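Local coordinates for beta-lactamase (Mycobacterium tuberculosis, PDB 4WHI), which forms the small C-terminal domain, built on an antiparallel sheet, of a penicillin-binding protein, in which its own role is not established, at residues A80-G84 against D85-L89; R16-N19 against D20-G23; F65-S68 against T69-L73. All coordinates share one frame; numbering follows the deposited sequence.

From the N terminus, contact 2 comes first: residues 16-23 are drawn together by successive i to i+3 backbone bonds just before strand 23-25, the outermost strand at one end of the antiparallel sheet. Contact 3 follows where strand 62-66 ends, closing a turn within the connection to strand 77-83. Contact 1 then closes the hairpin of strands 77-83 and 86-89. The three lie in series, neither nested nor crossing. Contact 1 touches both others: Phe82 packs on the Tyr21 ring of contact 2, and Leu89 reaches the Phe65 ring of contact 3. Contacts 2 and 3, whose centres are about 25 Å apart, lie on opposite sides of the chain's centre.

Contact 1: residues A80-G84 against D85-L89; sequences ATFAG and DTLNL
Thr81 and Asn88 pair through their backbones in the antiparallel hairpin of strands 77-83 and 86-89, with Thr81 N on Asn88 O at 2.9 Å and Asn88 N on Thr81 O at 2.8 Å. Ala83 and Thr86 form the next hydrogen-bonded pair, at the mouth of a type II' turn with Gly84 and Asp85 at its corners; Gly84 supplies the positive phi (64°) such a turn needs there. At the second corner, Asp85 OD1 forms a salt bridge with Arg102.

A side chain reinforces the closure. Thr86 OG1 lies between its backbone N and carbonyl carbon (chi1 74°) and donates to Ala83 O at 2.8 Å, in the carbonyl plane and on a lone pair. Thr86 N reaches the same oxygen from above that plane, so two protein donors grip it. One water donates to Thr86 OG1 and Thr81 O, linking the two strands.

The opposite face is apolar. Leu87 and Phe82 lie side by side, and Leu87 CD1 sits over the ring centre, 3.7 Å from the centroid of Phe82 in a CH-pi contact. Ala80 CB lies 4.0 Å from Leu87 CD1 and 3.6 Å from Leu89 CD2.

The hairpin is thus two-sided: polar side chains and water around Thr81, Thr86 and Asn88, where Asn88 ND2 is hydrogen-bonded to Asp93 and Thr99, and buried hydrocarbon packing among Ala80, Phe82, Leu87 and Leu89.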
loop_
_atom_site.group_PDB
_atom_site.type_symbol
_atom_site.label_atom_id
_atom_site.label_comp_id
_atom_site.label_asym_id
_atom_site.label_seq_id
_atom_site.Cartn_x
_atom_site.Cartn_y
_atom_site.Cartn_z
ATOM N N ALA A 80 -0.799 3.611 1.096
ATOM C CA ALA A 80 0.454 3.001 1.515
ATOM C C ALA A 80 1.583 3.948 1.136
ATOM O O ALA A 80 1.904 4.100 -0.043
ATOM C CB ALA A 80 0.634 1.660 0.830
ATOM N N THR A 81 2.184 4.589 2.135
ATOM C CA THR A 81 3.173 5.641 1.899
ATOM C C THR A 81 4.553 5.146 2.294
ATOM O O THR A 81 4.791 4.801 3.452
ATOM C CB THR A 81 2.835 6.909 2.699
ATOM O OG1 THR A 81 1.507 7.332 2.374
ATOM C CG2 THR A 81 3.810 8.041 2.379
ATOM N N PHE A 82 5.452 5.095 1.321
ATOM C CA PHE A 82 6.822 4.674 1.570
ATOM C C PHE A 82 7.708 5.896 1.821
ATOM O O PHE A 82 7.620 6.895 1.109
ATOM C CB PHE A 82 7.375 3.893 0.380
ATOM C CG PHE A 82 6.699 2.575 0.128
ATOM C CD1 PHE A 82 5.577 2.501 -0.689
ATOM C CD2 PHE A 82 7.220 1.394 0.655
ATOM C CE1 PHE A 82 4.972 1.291 -0.959
ATOM C CE2 PHE A 82 6.610 0.180 0.392
ATOM C CZ PHE A 82 5.486 0.131 -0.415
ATOM N N ALA A 83 8.575 5.801 2.822
ATOM C CA ALA A 83 9.568 6.840 3.081
ATOM C C ALA A 83 10.806 6.206 3.685
ATOM O O ALA A 83 10.806 5.823 4.857
ATOM C CB ALA A 83 8.998 7.901 4.010
ATOM N N GLY A 84 11.852 6.077 2.870
ATOM C CA GLY A 84 13.086 5.430 3.284
ATOM C C GLY A 84 12.867 3.970 3.609
ATOM O O GLY A 84 12.436 3.199 2.756
ATOM N N ASP A 85 13.155 3.587 4.849
ATOM C CA ASP A 85 12.940 2.214 5.281
ATOM C C ASP A 85 11.595 2.023 5.997
ATOM O O ASP A 85 11.376 0.993 6.623
ATOM C CB ASP A 85 14.111 1.739 6.151
ATOM C CG ASP A 85 15.339 1.340 5.324
ATOM O OD1 ASP A 85 15.243 1.222 4.078
ATOM O OD2 ASP A 85 16.409 1.132 5.929
ATOM N N THR A 86 10.690 2.995 5.879
ATOM C CA THR A 86 9.379 2.897 6.518
ATOM C C THR A 86 8.256 2.821 5.492
ATOM O O THR A 86 8.331 3.408 4.397
ATOM C CB THR A 86 9.086 4.070 7.481
ATOM O OG1 THR A 86 8.788 5.263 6.740
ATOM C CG2 THR A 86 10.260 4.316 8.423
ATOM N N LEU A 87 7.220 2.081 5.870
ATOM C CA LEU A 87 5.972 2.022 5.143
ATOM C C LEU A 87 4.867 2.370 6.133
ATOM O O LEU A 87 4.752 1.728 7.169
ATOM C CB LEU A 87 5.765 0.616 4.597
ATOM C CG LEU A 87 4.391 0.271 4.024
ATOM C CD1 LEU A 87 4.022 1.207 2.881
ATOM C CD2 LEU A 87 4.391 -1.172 3.565
ATOM N N ASN A 88 4.074 3.390 5.818
ATOM C CA ASN A 88 2.931 3.758 6.639
ATOM C C ASN A 88 1.657 3.347 5.932
ATOM O O ASN A 88 1.407 3.767 4.803
ATOM C CB ASN A 88 2.904 5.262 6.917
ATOM C CG ASN A 88 1.731 5.668 7.795
ATOM O OD1 ASN A 88 0.634 5.906 7.302
ATOM N ND2 ASN A 88 1.957 5.736 9.101
ATOM N N LEU A 89 0.873 2.513 6.602
ATOM C CA LEU A 89 -0.420 2.067 6.107
ATOM C C LEU A 89 -1.506 2.764 6.909
ATOM O O LEU A 89 -1.715 2.459 8.089
ATOM C CB LEU A 89 -0.548 0.558 6.275
ATOM C CG LEU A 89 0.471 -0.304 5.539
ATOM C CD1 LEU A 89 0.129 -1.765 5.778
ATOM C CD2 LEU A 89 0.498 0.015 4.048
HETATM O O HOH W 1 -0.363 6.251 4.348
HETATM O O HOH W 2 6.273 5.980 5.601
#

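Contact 2: residues R16-N19 against D20-G23; sequences RPLN and DYVG
The tightly coiled lead-in to strand 23-25, at the border of the antiparallel sheet, joins Arg16 to Tyr21 and Asp20 across little more than one turn of backbone. Three i to i+3 bonds shape it: Asp20 N to Pro17 O (3.0 Å), Tyr21 N to Leu18 O (3.1 Å) and Val22 N to Asn19 O (3.2 Å). Overlapping in this way, they make a run of successive turns.

The Tyr21 side chain runs back along the chain to Arg16. Its CG is anti to the carbonyl carbon (chi1 -55°), which carries the phenol to the Arg16 backbone, where Tyr21 OH accepts from Arg16 N at 2.9 Å. That hydroxyl is also hydrogen-bonded to Asp61. Along the way Tyr21 CD2 packs 4.1 Å from Leu18 CD2, while Phe63 of strand 62-66 meets the ring edge-to-face.

Arg16 and Asp20 form a salt bridge, their side chains crossing at about a right angle. Asp20 OD2 lies at the edge of the guanidinium, close to its plane, but NH1 comes to that oxygen from above the carboxylate plane. The 2.5 Å between Arg16 NH1 and Asp20 OD2 is very short, and its exact value is doubtful.

The other carboxylate oxygen, Asp20 OD1, receives a bond from a water at 2.9 Å that also donates, at greater length, to Asn19 OD1.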
loop_
_atom_site.group_PDB
_atom_site.type_symbol
_atom_site.label_atom_id
_atom_site.label_comp_id
_atom_site.label_asym_id
_atom_site.label_seq_id
_atom_site.Cartn_x
_atom_site.Cartn_y
_atom_site.Cartn_z
ATOM N N ARG A 16 9.758 6.006 -7.593
ATOM C CA ARG A 16 11.116 5.469 -7.743
ATOM C C ARG A 16 11.055 4.169 -8.550
ATOM O O ARG A 16 9.977 3.593 -8.701
ATOM C CB ARG A 16 11.730 5.166 -6.366
ATOM C CG ARG A 16 12.113 6.387 -5.537
ATOM C CD ARG A 16 12.828 5.994 -4.244
ATOM N NE ARG A 16 13.906 6.933 -3.895
ATOM C CZ ARG A 16 15.204 6.776 -4.176
ATOM N NH1 ARG A 16 15.656 5.701 -4.816
ATOM N NH2 ARG A 16 16.073 7.711 -3.804
ATOM N N PRO A 17 12.207 3.692 -9.065
ATOM C CA PRO A 17 12.252 2.330 -9.614
ATOM C C PRO A 17 11.609 1.368 -8.612
ATOM O O PRO A 17 11.860 1.488 -7.413
ATOM C CB PRO A 17 13.748 2.054 -9.760
ATOM C CG PRO A 17 14.390 3.400 -9.862
ATOM C CD PRO A 17 13.529 4.348 -9.083
ATOM N N LEU A 18 10.772 0.451 -9.083
ATOM C CA LEU A 18 9.922 -0.316 -8.168
ATOM C C LEU A 18 10.707 -1.213 -7.204
ATOM O O LEU A 18 10.246 -1.473 -6.099
ATOM C CB LEU A 18 8.849 -1.091 -8.933
ATOM C CG LEU A 18 7.782 -0.218 -9.608
ATOM C CD1 LEU A 18 6.769 -1.086 -10.328
ATOM C CD2 LEU A 18 7.083 0.711 -8.619
ATOM N N ASN A 19 11.899 -1.649 -7.593
ATOM C CA ASN A 19 12.740 -2.434 -6.686
ATOM C C ASN A 19 12.978 -1.726 -5.353
ATOM O O ASN A 19 13.155 -2.379 -4.330
ATOM C CB ASN A 19 14.086 -2.777 -7.337
ATOM C CG ASN A 19 15.073 -1.622 -7.297
ATOM O OD1 ASN A 19 15.119 -0.775 -8.197
ATOM N ND2 ASN A 19 15.883 -1.594 -6.262
ATOM N N ASP A 20 13.001 -0.393 -5.372
ATOM C CA ASP A 20 13.292 0.381 -4.157
ATOM C C ASP A 20 12.300 0.137 -3.028
ATOM O O ASP A 20 12.659 0.265 -1.860
ATOM C CB ASP A 20 13.346 1.881 -4.458
ATOM C CG ASP A 20 14.658 2.309 -5.062
ATOM O OD1 ASP A 20 15.626 1.510 -5.077
ATOM O OD2 ASP A 20 14.724 3.468 -5.518
ATOM N N TYR A 21 11.065 -0.215 -3.379
ATOM C CA TYR A 21 10.003 -0.411 -2.385
ATOM C C TYR A 21 9.930 -1.827 -1.818
ATOM O O TYR A 21 9.305 -2.058 -0.770
ATOM C CB TYR A 21 8.661 -0.038 -2.996
ATOM C CG TYR A 21 8.618 1.363 -3.572
ATOM C CD1 TYR A 21 8.578 2.476 -2.746
ATOM C CD2 TYR A 21 8.610 1.570 -4.950
ATOM C CE1 TYR A 21 8.528 3.760 -3.272
ATOM C CE2 TYR A 21 8.559 2.849 -5.483
ATOM C CZ TYR A 21 8.517 3.937 -4.643
ATOM O OH TYR A 21 8.464 5.204 -5.177
ATOM N N VAL A 22 10.554 -2.774 -2.504
ATOM C CA VAL A 22 10.453 -4.191 -2.149
ATOM C C VAL A 22 11.153 -4.476 -0.811
ATOM O O VAL A 22 12.212 -3.921 -0.515
ATOM C CB VAL A 22 11.004 -5.062 -3.303
ATOM C CG1 VAL A 22 11.147 -6.521 -2.907
ATOM C CG2 VAL A 22 10.097 -4.931 -4.523
ATOM N N GLY A 23 10.529 -5.315 0.007
ATOM C CA GLY A 23 11.105 -5.727 1.279
ATOM C C GLY A 23 10.080 -6.146 2.307
ATOM O O GLY A 23 8.869 -6.113 2.059
HETATM O O HOH W 3 14.434 -2.273 -1.555
HETATM O O HOH W 4 16.857 1.931 -7.662
#

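Contact 3: residues F65-S68 against T69-L73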
loop_
_atom_site.group_PDB
_atom_site.type_symbol
_atom_site.label_atom_id
_atom_site.label_comp_id
_atom_site.label_asym_id
_atom_site.label_seq_id
_atom_site.Cartn_x
_atom_site.Cartn_y
_atom_site.Cartn_z
ATOM N N PHE A 65 -4.163 0.661 -2.195
ATOM C CA PHE A 65 -4.768 -0.632 -2.431
ATOM C C PHE A 65 -6.265 -0.549 -2.137
ATOM O O PHE A 65 -6.741 0.405 -1.501
ATOM C CB PHE A 65 -4.075 -1.735 -1.628
ATOM C CG PHE A 65 -4.079 -1.523 -0.139
ATOM C CD1 PHE A 65 -3.142 -0.694 0.468
ATOM C CD2 PHE A 65 -4.989 -2.193 0.668
ATOM C CE1 PHE A 65 -3.136 -0.508 1.840
ATOM C CE2 PHE A 65 -4.983 -2.014 2.044
ATOM C CZ PHE A 65 -4.056 -1.173 2.630
ATOM N N THR A 66 -7.006 -1.529 -2.637
ATOM C CA THR A 66 -8.455 -1.568 -2.448
ATOM C C THR A 66 -8.798 -2.704 -1.490
ATOM O O THR A 66 -8.266 -3.809 -1.606
ATOM C CB THR A 66 -9.207 -1.729 -3.787
ATOM O OG1 THR A 66 -8.642 -2.809 -4.539
ATOM C CG2 THR A 66 -9.109 -0.449 -4.620
ATOM N N LEU A 67 -9.685 -2.420 -0.541
ATOM C CA LEU A 67 -9.979 -3.357 0.530
ATOM C C LEU A 67 -10.762 -4.561 0.013
ATOM O O LEU A 67 -11.465 -4.473 -0.992
ATOM C CB LEU A 67 -10.719 -2.651 1.670
ATOM C CG LEU A 67 -9.953 -1.480 2.309
ATOM C CD1 LEU A 67 -10.725 -0.923 3.498
ATOM C CD2 LEU A 67 -8.553 -1.900 2.732
ATOM N N SER A 68 -10.602 -5.685 0.704
ATOM C CA SER A 68 -11.151 -6.962 0.270
ATOM C C SER A 68 -12.646 -7.067 0.559
ATOM O O SER A 68 -13.212 -6.257 1.299
ATOM C CB SER A 68 -10.416 -8.111 0.954
ATOM O OG SER A 68 -10.940 -8.357 2.244
ATOM N N THR A 69 -13.267 -8.101 -0.003
ATOM C CA THR A 69 -14.692 -8.353 0.193
ATOM C C THR A 69 -15.040 -8.769 1.632
ATOM O O THR A 69 -16.215 -8.746 2.013
ATOM C CB THR A 69 -15.214 -9.405 -0.809
ATOM O OG1 THR A 69 -14.439 -10.600 -0.697
ATOM C CG2 THR A 69 -15.122 -8.882 -2.238
ATOM N N GLU A 70 -14.030 -9.145 2.420
ATOM C CA GLU A 70 -14.188 -9.423 3.859
ATOM C C GLU A 70 -14.323 -8.151 4.697
ATOM O O GLU A 70 -14.747 -8.210 5.857
ATOM C CB GLU A 70 -12.988 -10.225 4.395
ATOM C CG GLU A 70 -12.799 -11.602 3.771
ATOM C CD GLU A 70 -11.612 -12.364 4.345
ATOM O OE1 GLU A 70 -10.964 -11.864 5.298
ATOM O OE2 GLU A 70 -11.325 -13.474 3.844
ATOM N N ASN A 71 -13.955 -7.009 4.121
ATOM C CA ASN A 71 -13.997 -5.744 4.832
ATOM C C ASN A 71 -15.406 -5.181 4.925
ATOM O O ASN A 71 -16.263 -5.482 4.091
ATOM C CB ASN A 71 -13.110 -4.719 4.130
ATOM C CG ASN A 71 -12.645 -3.630 5.065
ATOM O OD1 ASN A 71 -13.310 -2.605 5.222
ATOM N ND2 ASN A 71 -11.510 -3.859 5.719
ATOM N N ALA A 72 -15.632 -4.329 5.922
ATOM C CA ALA A 72 -16.874 -3.572 6.016
ATOM C C ALA A 72 -17.052 -2.703 4.777
ATOM O O ALA A 72 -18.172 -2.468 4.345
ATOM C CB ALA A 72 -16.881 -2.711 7.268
ATOM N N LEU A 73 -15.940 -2.246 4.201
ATOM C CA LEU A 73 -15.954 -1.353 3.050
ATOM C C LEU A 73 -15.086 -1.881 1.900
ATOM O O LEU A 73 -14.042 -1.300 1.589
ATOM C CB LEU A 73 -15.464 0.038 3.472
ATOM C CG LEU A 73 -16.339 0.829 4.446
ATOM C CD1 LEU A 73 -15.614 2.087 4.901
ATOM C CD2 LEU A 73 -17.669 1.182 3.801
#
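Ser68 and Asn71 close a type I beta turn just beyond the end of strand 62-66, with Thr69 and Glu70 at its corners. Asn71 N donates to Ser68 O at 3.0 Å. The turn starts the surface connection that leads on to strand 77-83, the next strand of the antiparallel sheet.

Side chains brace both ends of it. At the first position Ser68 OG sits between its own backbone N and carbonyl carbon (chi1 83°), which brings it to the Glu70 amide, and it accepts from Glu70 N at 3.2 Å with a bent angle of 139°; the pattern fits an ST turn. At the last position Asn71 makes an Asx turn: its OD1 accepts from Leu73 N at 2.8 Å, in the amide's carbonyl plane and on a lone pair. Asn71 ND2 is hydrogen-bonded to Tyr91 OH, so both ends of the amide are held and its rotation is fixed.

Leu67 covers the fixed amide, the two side chains crossing at a slant. Its CD1 lies over a face of the amide, 3.5 Å from Asn71 OD1, 3.7 Å from Asn71 CG and 3.8 Å from Asn71 ND2. Nearer the backbone, Leu67 CB rests 3.6 Å from Leu73 O, a carbonyl oxygen hydrogen-bonded to Ser76 OG.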